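Local coordinates for protein fructokinase (Vibrio cholerae serotype O1, PDB 5EYN) that catalyses the phosphorylation of fructose, using ATP as the phosphate donor, as a sugar kinase of the PfkB (ribokinase) family, at residues P47-V52 with G307-L312; A62-V67 with Q123-S128; S170-L175 with E204-F209. One frame throughout, in Å; residues are numbered along the deposited sequence.

Contact 1: P47-V52 with G307-L312; sequences PANVAV and GAMTAL. With NA (sodium ion), chain F; FRU (beta-D-fructofuranose), chain B.
Asn49, which binds the substrate, presents both ends of its carboxamide to carbon atoms of the 307-312 loop, and no hydrogen bond crosses between the two segments. The methyl CB of Ala308 comes within 3.3 Å of Asn49 ND2, while the CE methyl of Met309 lies 3.4 Å from Asn49 OD1. Asn49 places CG anti to its carbonyl carbon (chi1 -64°), which brings the amide group up to the loop although the side chain does not set out directly towards it. Asn49 ND2 bonds instead to Asp266 OD2 and donates to O4 of beta-D-fructofuranose at 3.2 Å, with an N-H...O angle of 156°. Asp266 also bonds to the sugar, so it both binds the substrate and positions a second ligand-binding residue.

Met309 runs its chain fully extended beyond CG, crossing the Asn49 side chain at about a right angle. Its tip reaches the helix, with CE 3.8 Å from Ala48 CB and SD 3.8 Å from Val52 CG2. Leu312 completes the apolar patch at the far end of the loop, where its CD1 is 3.8 Å from Val52 CG1. Met309 to Leu312 form a type I turn. At the start of the loop Gly307 O binds the sodium ion at 2.1 Å, together with two waters and the carbonyls of Ala302 and Gln305; one of those waters also accepts from Ala311 N.

The contact seats the loop between helices 285-302 and 315-322 on helix 46-56. Helix 71-82 covers Met309 and Val52, helix 264-278 packs on Val50 and Leu312, and strand 21-24 of the central sheet lies against Val50 and Ala51.

Contact 2: A62-V67 with Q123-S128; sequences AFFGRV and QFLQLS
The guanidinium of Arg66 has the carbonyl oxygen of Phe124 over one face, with the side-chain amide of Gln126 approaching obliquely, its plane 31° from that of the guanidinium. In this ribokinase-like fold Arg66 belongs to strand 61-68, one of the parallel strands of the large sheet, and the 123-128 loop leads towards strand 138-142 of the same sheet, beyond strand 21-24. Arg66 is extended from CG to NE, which lays CD and NE against the Phe124 carbonyl and brings NH2 to the Gln126 amide. Arg66 NH2 comes closest to Gln126 CD, at 3.2 Å, and neither amide atom of Gln126 forms a hydrogen bond with it. The charge is met instead by two salt bridges, from Arg66 NE to Asp129 and from NH1 to Asp93.

Deeper in, the contact turns apolar. Leu125 sets CG anti to its backbone N (chi1 -174°), which swings the branch over the strand, where CD1 rests 3.8 Å from Gly65 CA. The same methyl approaches the Phe64 ring more loosely, 4.4 Å from Phe64 CD1. Helix 151-165 touches both, with Ala158 on Phe64 and Ser151 and Thr155 on Leu125. Asp129 OD1 accepts from both Arg66 NE and Gln126 N.

Contact 3: S170-L175 with E204-F209; sequences SFDPNL and EEELQF. With CA (calcium ion), chain C.
Glu206 reaches from the first turn of helix 204-211 to the backbone of Leu175, at the loop after strand 168-172. In this ribokinase-like fold it probably corresponds to the glutamate of the PfkB family's NXXE motif, with Ser203 in the asparagine position; here it meets the calcium through water. Glu206 places CG anti to its carbonyl carbon (chi1 -73°) and stays extended beyond it, delivering OE1 to Leu175 N at 3.0 Å. The N-H comes from above the carboxylate, 38° out of its plane. Glu206 OE2 accepts from Ser203 N, so both oxygens are tied to backbone.

Leu175 runs alongside the Glu206 chain in the opposite direction, its CG and CD1 beside Glu206 CG. Phe209, one turn on, brings CD2 to 3.7 Å from Leu175 CD1.

The backbone of Asn174 is left-handed helical, and its chi1 of -128° is far from staggered; the carboxamide is held by calcium on OD1, at 2.3 Å, and by Asp266 on ND2. Asn174 touches both fructose and beryllium trifluoride, so the contact borders the phosphoryl-transfer site. The other calcium ligands here are waters, one of which donates to two carboxylates, at 2.7 Å to Asp172 OD1 and 2.8 Å to Glu206 OE2.

How the contacts relate
All three contacts are largely buried, but contacts 2 and 3 each run out to an exposed side chain, Gln126 and Phe209, while every touching residue of contact 1 is buried. Helix 46-56 of contact 1 leads into strand 61-68 of contact 2, and the Phe63 ring packs on the backbone of Pro47 and Ala48. Contacts 2 and 3 share the large sheet without touching. Chemistry follows place: contact 1 is apolar around a sugar-binding amide, contact 2 lays an arginine, salt-bridged to aspartates outside it, beside leucine packing away from the ligands, and contact 3 is polar and hydrated around calcium. Asp266 connects contacts 1 and 3, bonding to Asn49 and Asn174.

Contact 1: P47-V52 with G307-L312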
ATOM      1  N   PRO A  47       7.319   0.781 -16.689  1.00  7.73           N
ATOM      2  CA  PRO A  47       6.795   0.837 -18.061  1.00  8.44           C
ATOM      3  C   PRO A  47       5.803   1.989 -18.284  1.00  8.14           C
ATOM      4  O   PRO A  47       5.715   2.522 -19.391  1.00  8.55           O
ATOM      5  CB  PRO A  47       6.131  -0.530 -18.240  1.00  9.49           C
ATOM      6  CG  PRO A  47       5.898  -1.027 -16.895  1.00 10.69           C
ATOM      7  CD  PRO A  47       6.964  -0.477 -16.011  1.00  8.30           C
ATOM      8  N   ALA A  48       5.072   2.380 -17.247  1.00  7.90           N
ATOM      9  CA  ALA A  48       4.186   3.545 -17.360  1.00  7.59           C
ATOM     10  C   ALA A  48       5.008   4.820 -17.553  1.00  7.62           C
ATOM     11  O   ALA A  48       4.669   5.685 -18.368  1.00  8.38           O
ATOM     12  CB  ALA A  48       3.298   3.650 -16.134  1.00  8.34           C
ATOM     13  N   ASN A  49       6.108   4.914 -16.816  1.00  7.59           N
ATOM     14  CA  ASN A  49       7.023   6.041 -16.934  1.00  7.62           C
ATOM     15  C   ASN A  49       7.556   6.134 -18.342  1.00  7.03           C
ATOM     16  O   ASN A  49       7.609   7.218 -18.935  1.00  8.29           O
ATOM     17  CB  ASN A  49       8.194   5.870 -15.962  1.00  7.66           C
ATOM     18  CG  ASN A  49       7.774   5.892 -14.507  1.00  7.29           C
ATOM     19  OD1 ASN A  49       6.740   6.443 -14.145  1.00  8.21           O
ATOM     20  ND2 ASN A  49       8.607   5.311 -13.661  1.00  7.59           N
ATOM     21  N   VAL A  50       7.974   5.004 -18.909  1.00  7.19           N
ATOM     22  CA  VAL A  50       8.475   4.999 -20.275  1.00  7.32           C
ATOM     23  C   VAL A  50       7.394   5.441 -21.267  1.00  8.31           C
ATOM     24  O   VAL A  50       7.653   6.223 -22.199  1.00  8.24           O
ATOM     25  CB  VAL A  50       9.037   3.618 -20.658  1.00  8.50           C
ATOM     26  CG1 VAL A  50       9.485   3.624 -22.101  1.00  8.29           C
ATOM     27  CG2 VAL A  50      10.217   3.250 -19.754  1.00  8.41           C
ATOM     28  N   ALA A  51       6.185   4.928 -21.071  1.00  7.83           N
ATOM     29  CA  ALA A  51       5.075   5.276 -21.948  1.00  8.06           C
ATOM     30  C   ALA A  51       4.866   6.782 -21.953  1.00  8.75           C
ATOM     31  O   ALA A  51       4.701   7.393 -23.003  1.00  9.45           O
ATOM     32  CB  ALA A  51       3.799   4.575 -21.513  1.00  9.00           C
ATOM     33  N   VAL A  52       4.851   7.387 -20.771  1.00  8.86           N
ATOM     34  CA  VAL A  52       4.600   8.804 -20.660  1.00  9.11           C
ATOM     35  C   VAL A  52       5.785   9.574 -21.246  1.00  9.70           C
ATOM     36  O   VAL A  52       5.583  10.597 -21.891  1.00  9.45           O
ATOM     37  CB  VAL A  52       4.320   9.182 -19.205  1.00  8.78           C
ATOM     38  CG1 VAL A  52       4.285  10.686 -19.013  1.00 10.55           C
ATOM     39  CG2 VAL A  52       2.987   8.585 -18.763  1.00  9.54           C
ATOM     40  N   GLY A 307       9.077  12.705  -8.395  1.00 10.13           N
ATOM     41  CA  GLY A 307       8.135  11.884  -9.144  1.00  9.89           C
ATOM     42  C   GLY A 307       8.800  11.456 -10.431  1.00  9.98           C
ATOM     43  O   GLY A 307       9.480  12.232 -11.087  1.00 11.21           O
ATOM     44  N   ALA A 308       8.626  10.193 -10.800  1.00  8.56           N
ATOM     45  CA  ALA A 308       9.232   9.668 -12.021  1.00  9.12           C
ATOM     46  C   ALA A 308       8.766  10.400 -13.268  1.00  9.58           C
ATOM     47  O   ALA A 308       9.527  10.547 -14.210  1.00 10.07           O
ATOM     48  CB  ALA A 308       8.930   8.186 -12.159  1.00  9.34           C
ATOM     49  N   MET A 309       7.514  10.831 -13.283  1.00  8.90           N
ATOM     50  CA  MET A 309       6.952  11.374 -14.507  1.00  9.04           C
ATOM     51  C   MET A 309       6.983  12.891 -14.571  1.00  9.20           C
ATOM     52  O   MET A 309       6.794  13.478 -15.624  1.00  9.69           O
ATOM     53  CB  MET A 309       5.499  10.955 -14.670  1.00  8.77           C
ATOM     54  CG  MET A 309       5.306   9.481 -14.823  1.00  9.18           C
ATOM     55  SD  MET A 309       3.568   9.098 -15.052  1.00  9.78           S
ATOM     56  CE  MET A 309       3.641   7.314 -15.210  1.00  9.40           C
ATOM     57  N   THR A 310       7.180  13.537 -13.429  1.00  8.80           N
ATOM     58  CA  THR A 310       6.875  14.965 -13.325  1.00 10.03           C
ATOM     59  C   THR A 310       7.644  15.806 -14.331  1.00 11.09           C
ATOM     60  O   THR A 310       7.064  16.692 -14.970  1.00 12.16           O
ATOM     61  CB  THR A 310       7.164  15.434 -11.914  1.00 10.64           C
ATOM     62  OG1 THR A 310       6.513  14.536 -11.001  1.00 10.45           O
ATOM     63  CG2 THR A 310       6.634  16.837 -11.719  1.00 10.47           C
ATOM     64  N   ALA A 311       8.939  15.547 -14.459  1.00 10.25           N
ATOM     65  CA  ALA A 311       9.809  16.370 -15.292  1.00 12.03           C
ATOM     66  C   ALA A 311      10.214  15.693 -16.594  1.00 12.00           C
ATOM     67  O   ALA A 311      11.153  16.113 -17.258  1.00 13.80           O
ATOM     68  CB  ALA A 311      11.039  16.799 -14.483  1.00 13.38           C
ATOM     69  N   LEU A 312       9.500  14.636 -16.974  1.00 10.62           N
ATOM     70  CA  LEU A 312       9.738  14.033 -18.284  1.00 10.61           C
ATOM     71  C   LEU A 312       9.554  15.123 -19.346  1.00 10.34           C
ATOM     72  O   LEU A 312       8.492  15.738 -19.425  1.00 11.28           O
ATOM     73  CB  LEU A 312       8.788  12.863 -18.522  1.00 10.15           C
ATOM     74  CG  LEU A 312       9.020  11.656 -17.617  1.00 10.27           C
ATOM     75  CD1 LEU A 312       7.919  10.635 -17.825  1.00 10.44           C
ATOM     76  CD2 LEU A 312      10.375  11.045 -17.918  1.00 11.06           C
TER
HETATM   77 NA    NA F 405      11.255  13.259 -11.522  1.00 16.37          NA
HETATM   78  C1  FRU B 401       8.815  -0.173 -10.175  1.00  6.80           C
HETATM   79  C2  FRU B 401       9.458   1.152  -9.789  1.00  6.46           C
HETATM   80  C3  FRU B 401       8.527   2.310  -9.497  1.00  6.44           C
HETATM   81  C4  FRU B 401       9.220   3.510 -10.053  1.00  6.88           C
HETATM   82  C5  FRU B 401      10.021   2.912 -11.155  1.00  7.15           C
HETATM   83  C6  FRU B 401      11.331   3.612 -11.421  1.00  7.64           C
HETATM   84  O1  FRU B 401       8.175  -0.085 -11.410  1.00  7.27           O
HETATM   85  O2  FRU B 401      10.236   0.897  -8.659  1.00  7.36           O
HETATM   86  O3  FRU B 401       8.279   2.330  -8.123  1.00  7.27           O
HETATM   87  O4  FRU B 401       8.359   4.472 -10.561  1.00  7.26           O
HETATM   88  O5  FRU B 401      10.264   1.548 -10.855  1.00  7.26           O
HETATM   89  O6  FRU B 401      12.048   2.988 -12.458  1.00  8.74           O
HETATM   90  O   HOH W   1      10.549  13.308 -13.772  1.00 14.99           O
HETATM   91  O   HOH W   2      12.508  11.977 -10.662  1.00 11.99           O

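Contact 2: A62-V67 with Q123-S128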
ATOM      1  N   ALA A  62       1.565   3.098 -26.146  1.00  9.61           N
ATOM      2  CA  ALA A  62       0.343   2.411 -25.750  1.00  9.05           C
ATOM      3  C   ALA A  62       0.716   1.456 -24.647  1.00  9.57           C
ATOM      4  O   ALA A  62       1.780   0.864 -24.701  1.00 10.74           O
ATOM      5  CB  ALA A  62      -0.252   1.656 -26.931  1.00 11.54           C
ATOM      6  N   PHE A  63      -0.154   1.305 -23.657  1.00  9.89           N
ATOM      7  CA  PHE A  63       0.140   0.494 -22.485  1.00  9.49           C
ATOM      8  C   PHE A  63      -0.860  -0.635 -22.394  1.00  9.56           C
ATOM      9  O   PHE A  63      -2.053  -0.411 -22.578  1.00 11.76           O
ATOM     10  CB  PHE A  63       0.028   1.359 -21.231  1.00  9.51           C
ATOM     11  CG  PHE A  63       0.495   0.692 -19.964  1.00  9.77           C
ATOM     12  CD1 PHE A  63       1.775   0.911 -19.504  1.00 10.82           C
ATOM     13  CD2 PHE A  63      -0.340  -0.128 -19.229  1.00 11.49           C
ATOM     14  CE1 PHE A  63       2.219   0.331 -18.350  1.00 11.66           C
ATOM     15  CE2 PHE A  63       0.107  -0.720 -18.068  1.00 11.59           C
ATOM     16  CZ  PHE A  63       1.388  -0.482 -17.629  1.00 11.21           C
ATOM     17  N   PHE A  64      -0.381  -1.850 -22.137  1.00  8.84           N
ATOM     18  CA  PHE A  64      -1.274  -2.941 -21.785  1.00  9.34           C
ATOM     19  C   PHE A  64      -0.823  -3.592 -20.503  1.00  9.69           C
ATOM     20  O   PHE A  64       0.368  -3.791 -20.267  1.00  9.30           O
ATOM     21  CB  PHE A  64      -1.466  -3.975 -22.920  1.00  9.86           C
ATOM     22  CG  PHE A  64      -0.266  -4.850 -23.235  1.00  9.11           C
ATOM     23  CD1 PHE A  64      -0.144  -6.123 -22.676  1.00  8.59           C
ATOM     24  CD2 PHE A  64       0.686  -4.451 -24.159  1.00  9.74           C
ATOM     25  CE1 PHE A  64       0.924  -6.958 -23.016  1.00  8.21           C
ATOM     26  CE2 PHE A  64       1.758  -5.284 -24.493  1.00  9.09           C
ATOM     27  CZ  PHE A  64       1.866  -6.542 -23.919  1.00  8.95           C
ATOM     28  N   GLY A  65      -1.790  -3.900 -19.653  1.00  9.99           N
ATOM     29  CA  GLY A  65      -1.481  -4.461 -18.357  1.00  9.60           C
ATOM     30  C   GLY A  65      -2.684  -4.395 -17.444  1.00  9.97           C
ATOM     31  O   GLY A  65      -3.791  -4.056 -17.873  1.00 12.47           O
ATOM     32  N   ARG A  66      -2.467  -4.755 -16.185  1.00  9.35           N
ATOM     33  CA  ARG A  66      -3.512  -4.709 -15.174  1.00  8.80           C
ATOM     34  C   ARG A  66      -3.117  -3.831 -14.011  1.00  8.75           C
ATOM     35  O   ARG A  66      -1.997  -3.907 -13.507  1.00  9.42           O
ATOM     36  CB  ARG A  66      -3.805  -6.087 -14.597  1.00 11.07           C
ATOM     37  CG  ARG A  66      -4.396  -7.048 -15.581  1.00 11.42           C
ATOM     38  CD  ARG A  66      -4.839  -8.343 -14.943  1.00 12.30           C
ATOM     39  NE  ARG A  66      -5.416  -9.183 -15.976  1.00 15.64           N
ATOM     40  CZ  ARG A  66      -6.573  -9.827 -15.895  1.00 19.91           C
ATOM     41  NH1 ARG A  66      -7.320  -9.763 -14.797  1.00 23.43           N
ATOM     42  NH2 ARG A  66      -6.980 -10.558 -16.922  1.00 22.39           N
ATOM     43  N   VAL A  67      -4.063  -3.005 -13.591  1.00  9.35           N
ATOM     44  CA  VAL A  67      -4.014  -2.374 -12.282  1.00  9.45           C
ATOM     45  C   VAL A  67      -5.209  -2.847 -11.469  1.00  8.63           C
ATOM     46  O   VAL A  67      -6.007  -3.650 -11.941  1.00  9.67           O
ATOM     47  CB  VAL A  67      -4.031  -0.841 -12.384  1.00  9.97           C
ATOM     48  CG1 VAL A  67      -2.717  -0.339 -12.974  1.00 10.52           C
ATOM     49  CG2 VAL A  67      -5.241  -0.357 -13.185  1.00 10.75           C
ATOM     50  N   GLN A 123       0.788  -8.469 -11.700  1.00  7.00           N
ATOM     51  CA  GLN A 123       1.338  -9.818 -11.650  1.00  7.14           C
ATOM     52  C   GLN A 123       0.372 -10.877 -12.176  1.00  7.74           C
ATOM     53  O   GLN A 123       0.757 -12.033 -12.394  1.00  7.66           O
ATOM     54  CB  GLN A 123       1.780 -10.160 -10.220  1.00  7.13           C
ATOM     55  CG  GLN A 123       2.901  -9.271  -9.721  1.00  6.76           C
ATOM     56  CD  GLN A 123       4.150  -9.430 -10.550  1.00  7.43           C
ATOM     57  OE1 GLN A 123       4.834 -10.431 -10.443  1.00  7.61           O
ATOM     58  NE2 GLN A 123       4.455  -8.441 -11.388  1.00  6.88           N
ATOM     59  N   PHE A 124      -0.863 -10.461 -12.431  1.00  7.71           N
ATOM     60  CA  PHE A 124      -1.904 -11.360 -12.912  1.00  8.66           C
ATOM     61  C   PHE A 124      -2.269 -11.149 -14.377  1.00  8.77           C
ATOM     62  O   PHE A 124      -3.305 -11.616 -14.839  1.00 10.42           O
ATOM     63  CB  PHE A 124      -3.112 -11.266 -11.983  1.00  8.71           C
ATOM     64  CG  PHE A 124      -2.791 -11.741 -10.605  1.00  9.52           C
ATOM     65  CD1 PHE A 124      -2.311 -10.871  -9.645  1.00  9.74           C
ATOM     66  CD2 PHE A 124      -2.898 -13.085 -10.288  1.00 10.28           C
ATOM     67  CE1 PHE A 124      -1.976 -11.322  -8.397  1.00 10.30           C
ATOM     68  CE2 PHE A 124      -2.564 -13.539  -9.045  1.00 10.48           C
ATOM     69  CZ  PHE A 124      -2.111 -12.661  -8.089  1.00 10.77           C
ATOM     70  N   LEU A 125      -1.384 -10.482 -15.107  1.00  9.02           N
ATOM     71  CA  LEU A 125      -1.497 -10.381 -16.558  1.00  8.79           C
ATOM     72  C   LEU A 125      -1.749 -11.761 -17.169  1.00  9.70           C
ATOM     73  O   LEU A 125      -0.998 -12.705 -16.918  1.00  9.83           O
ATOM     74  CB  LEU A 125      -0.225  -9.774 -17.148  1.00  8.59           C
ATOM     75  CG  LEU A 125      -0.278  -9.487 -18.643  1.00 10.25           C
ATOM     76  CD1 LEU A 125      -1.017  -8.195 -18.897  1.00 11.88           C
ATOM     77  CD2 LEU A 125       1.115  -9.417 -19.231  1.00 10.20           C
ATOM     78  N   GLN A 126      -2.788 -11.856 -17.990  1.00 11.54           N
ATOM     79  CA  GLN A 126      -3.156 -13.099 -18.667  1.00 14.70           C
ATOM     80  C   GLN A 126      -2.824 -13.043 -20.155  1.00 13.02           C
ATOM     81  O   GLN A 126      -2.633 -11.970 -20.731  1.00 13.52           O
ATOM     82  CB  GLN A 126      -4.654 -13.362 -18.518  1.00 19.27           C
ATOM     83  CG  GLN A 126      -5.109 -13.497 -17.079  1.00 23.61           C
ATOM     84  CD  GLN A 126      -6.601 -13.716 -16.952  1.00 26.89           C
ATOM     85  OE1 GLN A 126      -7.314 -13.819 -17.949  1.00 29.47           O
ATOM     86  NE2 GLN A 126      -7.082 -13.776 -15.721  1.00 28.40           N
ATOM     87  N   LEU A 127      -2.802 -14.205 -20.795  1.00 14.23           N
ATOM     88  CA  LEU A 127      -2.534 -14.260 -22.224  1.00 15.78           C
ATOM     89  C   LEU A 127      -3.546 -13.439 -23.010  1.00 16.62           C
ATOM     90  O   LEU A 127      -3.201 -12.793 -23.999  1.00 17.23           O
ATOM     91  CB  LEU A 127      -2.532 -15.697 -22.718  1.00 17.22           C
ATOM     92  CG  LEU A 127      -1.358 -16.537 -22.237  1.00 17.39           C
ATOM     93  CD1 LEU A 127      -1.590 -17.992 -22.615  1.00 17.99           C
ATOM     94  CD2 LEU A 127      -0.058 -16.012 -22.834  1.00 17.02           C
ATOM     95  N   SER A 128      -4.795 -13.431 -22.562  1.00 17.49           N
ATOM     96  CA  SER A 128      -5.831 -12.708 -23.290  1.00 19.43           C
ATOM     97  C   SER A 128      -5.728 -11.193 -23.130  1.00 18.78           C
ATOM     98  O   SER A 128      -6.446 -10.461 -23.806  1.00 20.07           O
ATOM     99  CB  SER A 128      -7.217 -13.182 -22.849  1.00 21.35           C
ATOM    100  OG  SER A 128      -7.421 -12.947 -21.467  1.00 21.96           O
TER

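Contact 3: S170-L175 with E204-F209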
ATOM      1  N   SER A 170      12.439  -4.382 -26.565  1.00  7.24           N
ATOM      2  CA  SER A 170      13.329  -3.678 -25.667  1.00  7.07           C
ATOM      3  C   SER A 170      13.118  -4.215 -24.254  1.00  7.48           C
ATOM      4  O   SER A 170      11.989  -4.433 -23.834  1.00  7.46           O
ATOM      5  CB  SER A 170      12.999  -2.185 -25.734  1.00  7.91           C
ATOM      6  OG  SER A 170      13.663  -1.405 -24.754  1.00  8.56           O
ATOM      7  N   PHE A 171      14.207  -4.412 -23.526  1.00  6.86           N
ATOM      8  CA  PHE A 171      14.152  -4.927 -22.170  1.00  6.77           C
ATOM      9  C   PHE A 171      15.082  -4.123 -21.277  1.00  5.70           C
ATOM     10  O   PHE A 171      16.239  -3.878 -21.629  1.00  7.36           O
ATOM     11  CB  PHE A 171      14.548  -6.414 -22.184  1.00  6.66           C
ATOM     12  CG  PHE A 171      14.478  -7.099 -20.841  1.00  7.54           C
ATOM     13  CD1 PHE A 171      13.323  -7.075 -20.093  1.00  7.62           C
ATOM     14  CD2 PHE A 171      15.570  -7.786 -20.340  1.00  9.51           C
ATOM     15  CE1 PHE A 171      13.258  -7.693 -18.871  1.00  7.91           C
ATOM     16  CE2 PHE A 171      15.500  -8.426 -19.131  1.00 10.98           C
ATOM     17  CZ  PHE A 171      14.349  -8.362 -18.389  1.00  8.63           C
ATOM     18  N   ASP A 172      14.551  -3.681 -20.144  1.00  6.54           N
ATOM     19  CA  ASP A 172      15.328  -3.002 -19.112  1.00  7.49           C
ATOM     20  C   ASP A 172      15.072  -3.794 -17.842  1.00  7.55           C
ATOM     21  O   ASP A 172      13.993  -3.712 -17.279  1.00  7.81           O
ATOM     22  CB  ASP A 172      14.842  -1.556 -18.953  1.00  7.57           C
ATOM     23  CG  ASP A 172      15.491  -0.814 -17.813  1.00  8.33           C
ATOM     24  OD1 ASP A 172      16.276  -1.406 -17.060  1.00  8.75           O
ATOM     25  OD2 ASP A 172      15.163   0.378 -17.672  1.00  9.46           O
ATOM     26  N   PRO A 173      16.043  -4.615 -17.428  1.00  8.67           N
ATOM     27  CA  PRO A 173      15.781  -5.442 -16.246  1.00  8.33           C
ATOM     28  C   PRO A 173      15.161  -4.642 -15.089  1.00  7.34           C
ATOM     29  O   PRO A 173      14.165  -5.080 -14.528  1.00  8.01           O
ATOM     30  CB  PRO A 173      17.156  -6.028 -15.938  1.00 10.98           C
ATOM     31  CG  PRO A 173      17.762  -6.221 -17.317  1.00 11.01           C
ATOM     32  CD  PRO A 173      17.285  -5.015 -18.120  1.00 10.68           C
ATOM     33  N   ASN A 174      15.708  -3.491 -14.739  1.00  8.02           N
ATOM     34  CA  ASN A 174      15.066  -2.655 -13.739  1.00  8.80           C
ATOM     35  C   ASN A 174      14.748  -3.492 -12.501  1.00  8.44           C
ATOM     36  O   ASN A 174      13.602  -3.624 -12.064  1.00  8.24           O
ATOM     37  CB  ASN A 174      13.790  -2.030 -14.309  1.00  9.80           C
ATOM     38  CG  ASN A 174      13.742  -0.555 -14.135  1.00 10.63           C
ATOM     39  OD1 ASN A 174      14.471   0.019 -13.316  1.00 11.51           O
ATOM     40  ND2 ASN A 174      12.921   0.087 -14.945  1.00 13.00           N
ATOM     41  N   LEU A 175      15.793  -4.062 -11.938  1.00  7.43           N
ATOM     42  CA  LEU A 175      15.626  -5.084 -10.930  1.00  7.76           C
ATOM     43  C   LEU A 175      15.033  -4.580  -9.643  1.00  7.12           C
ATOM     44  O   LEU A 175      15.475  -3.572  -9.098  1.00  8.01           O
ATOM     45  CB  LEU A 175      16.958  -5.749 -10.626  1.00  8.38           C
ATOM     46  CG  LEU A 175      17.654  -6.390 -11.818  1.00  8.22           C
ATOM     47  CD1 LEU A 175      18.987  -6.994 -11.367  1.00  9.69           C
ATOM     48  CD2 LEU A 175      16.764  -7.429 -12.504  1.00  8.69           C
ATOM     49  N   GLU A 204      24.949   0.050 -14.665  1.00 12.79           N
ATOM     50  CA  GLU A 204      26.235  -0.603 -14.453  1.00 15.49           C
ATOM     51  C   GLU A 204      26.092  -1.682 -13.383  1.00 14.65           C
ATOM     52  O   GLU A 204      26.600  -2.794 -13.518  1.00 14.19           O
ATOM     53  CB  GLU A 204      27.273   0.446 -14.033  1.00 20.78           C
ATOM     54  CG  GLU A 204      28.642  -0.094 -13.694  1.00 26.40           C
ATOM     55  CD  GLU A 204      29.647   1.018 -13.421  1.00 29.77           C
ATOM     56  OE1 GLU A 204      29.282   2.207 -13.574  1.00 30.38           O
ATOM     57  OE2 GLU A 204      30.796   0.696 -13.059  1.00 32.01           O
ATOM     58  N   GLU A 205      25.387  -1.343 -12.312  1.00 15.27           N
ATOM     59  CA  GLU A 205      25.214  -2.266 -11.206  1.00 15.59           C
ATOM     60  C   GLU A 205      24.399  -3.500 -11.626  1.00 14.47           C
ATOM     61  O   GLU A 205      24.730  -4.618 -11.281  1.00 15.00           O
ATOM     62  CB  GLU A 205      24.551  -1.525 -10.041  1.00 18.88           C
ATOM     63  CG  GLU A 205      25.411  -0.401  -9.422  1.00 22.20           C
ATOM     64  CD  GLU A 205      25.517   0.893 -10.249  1.00 24.30           C
ATOM     65  OE1 GLU A 205      24.733   1.124 -11.200  1.00 20.62           O
ATOM     66  OE2 GLU A 205      26.412   1.706  -9.911  1.00 28.00           O
ATOM     67  N   GLU A 206      23.346  -3.299 -12.396  1.00 11.25           N
ATOM     68  CA  GLU A 206      22.521  -4.416 -12.826  1.00 10.63           C
ATOM     69  C   GLU A 206      23.291  -5.365 -13.745  1.00 10.25           C
ATOM     70  O   GLU A 206      23.118  -6.575 -13.674  1.00  9.56           O
ATOM     71  CB  GLU A 206      21.259  -3.892 -13.507  1.00  9.88           C
ATOM     72  CG  GLU A 206      20.279  -3.306 -12.527  1.00 10.16           C
ATOM     73  CD  GLU A 206      19.207  -2.446 -13.171  1.00 11.09           C
ATOM     74  OE1 GLU A 206      18.120  -2.357 -12.580  1.00 11.37           O
ATOM     75  OE2 GLU A 206      19.448  -1.854 -14.247  1.00 12.71           O
ATOM     76  N   LEU A 207      24.084  -4.821 -14.657  1.00 10.58           N
ATOM     77  CA  LEU A 207      24.849  -5.653 -15.573  1.00 11.10           C
ATOM     78  C   LEU A 207      25.777  -6.537 -14.777  1.00 12.53           C
ATOM     79  O   LEU A 207      25.857  -7.740 -15.013  1.00 12.41           O
ATOM     80  CB  LEU A 207      25.653  -4.794 -16.542  1.00 11.59           C
ATOM     81  CG  LEU A 207      26.620  -5.571 -17.430  1.00 12.16           C
ATOM     82  CD1 LEU A 207      25.862  -6.560 -18.289  1.00 12.46           C
ATOM     83  CD2 LEU A 207      27.435  -4.628 -18.295  1.00 12.83           C
ATOM     84  N   GLN A 208      26.469  -5.950 -13.807  1.00 13.83           N
ATOM     85  CA  GLN A 208      27.409  -6.723 -13.003  1.00 14.93           C
ATOM     86  C   GLN A 208      26.705  -7.775 -12.155  1.00 13.89           C
ATOM     87  O   GLN A 208      27.173  -8.900 -12.046  1.00 13.79           O
ATOM     88  CB  GLN A 208      28.271  -5.801 -12.135  1.00 17.09           C
ATOM     89  CG  GLN A 208      29.226  -4.986 -12.982  1.00 19.94           C
ATOM     90  CD  GLN A 208      30.175  -4.117 -12.186  1.00 23.06           C
ATOM     91  OE1 GLN A 208      30.402  -4.331 -10.990  1.00 25.58           O
ATOM     92  NE2 GLN A 208      30.749  -3.129 -12.857  1.00 23.70           N
ATOM     93  N   PHE A 209      25.572  -7.411 -11.572  1.00 13.93           N
ATOM     94  CA  PHE A 209      24.810  -8.343 -10.748  1.00 13.64           C
ATOM     95  C   PHE A 209      24.341  -9.530 -11.580  1.00 13.75           C
ATOM     96  O   PHE A 209      24.481 -10.673 -11.180  1.00 14.78           O
ATOM     97  CB  PHE A 209      23.605  -7.637 -10.129  1.00 15.66           C
ATOM     98  CG  PHE A 209      22.747  -8.534  -9.295  1.00 19.21           C
ATOM     99  CD1 PHE A 209      23.074  -8.792  -7.972  1.00 22.65           C
ATOM    100  CD2 PHE A 209      21.616  -9.125  -9.827  1.00 20.60           C
ATOM    101  CE1 PHE A 209      22.291  -9.614  -7.203  1.00 24.43           C
ATOM    102  CE2 PHE A 209      20.821  -9.950  -9.048  1.00 22.67           C
ATOM    103  CZ  PHE A 209      21.163 -10.195  -7.743  1.00 23.68           C
TER
HETATM  104 CA    CA C 402      16.229   1.507 -13.575  1.00 18.29          CA
HETATM  105  O   HOH W   3      17.505  -0.036 -15.102  1.00 11.94           O
HETATM  106  O   HOH W   4      15.307   2.204 -15.642  1.00 11.83           O
HETATM  107  O   HOH W   5      18.076  -2.472  -9.774  1.00 17.65           O
HETATM  108  O   HOH W   6      17.049   0.053 -11.809  1.00 14.89           O
HETATM  109  O   HOH W   7      17.974   3.192 -13.502  1.00 15.65           O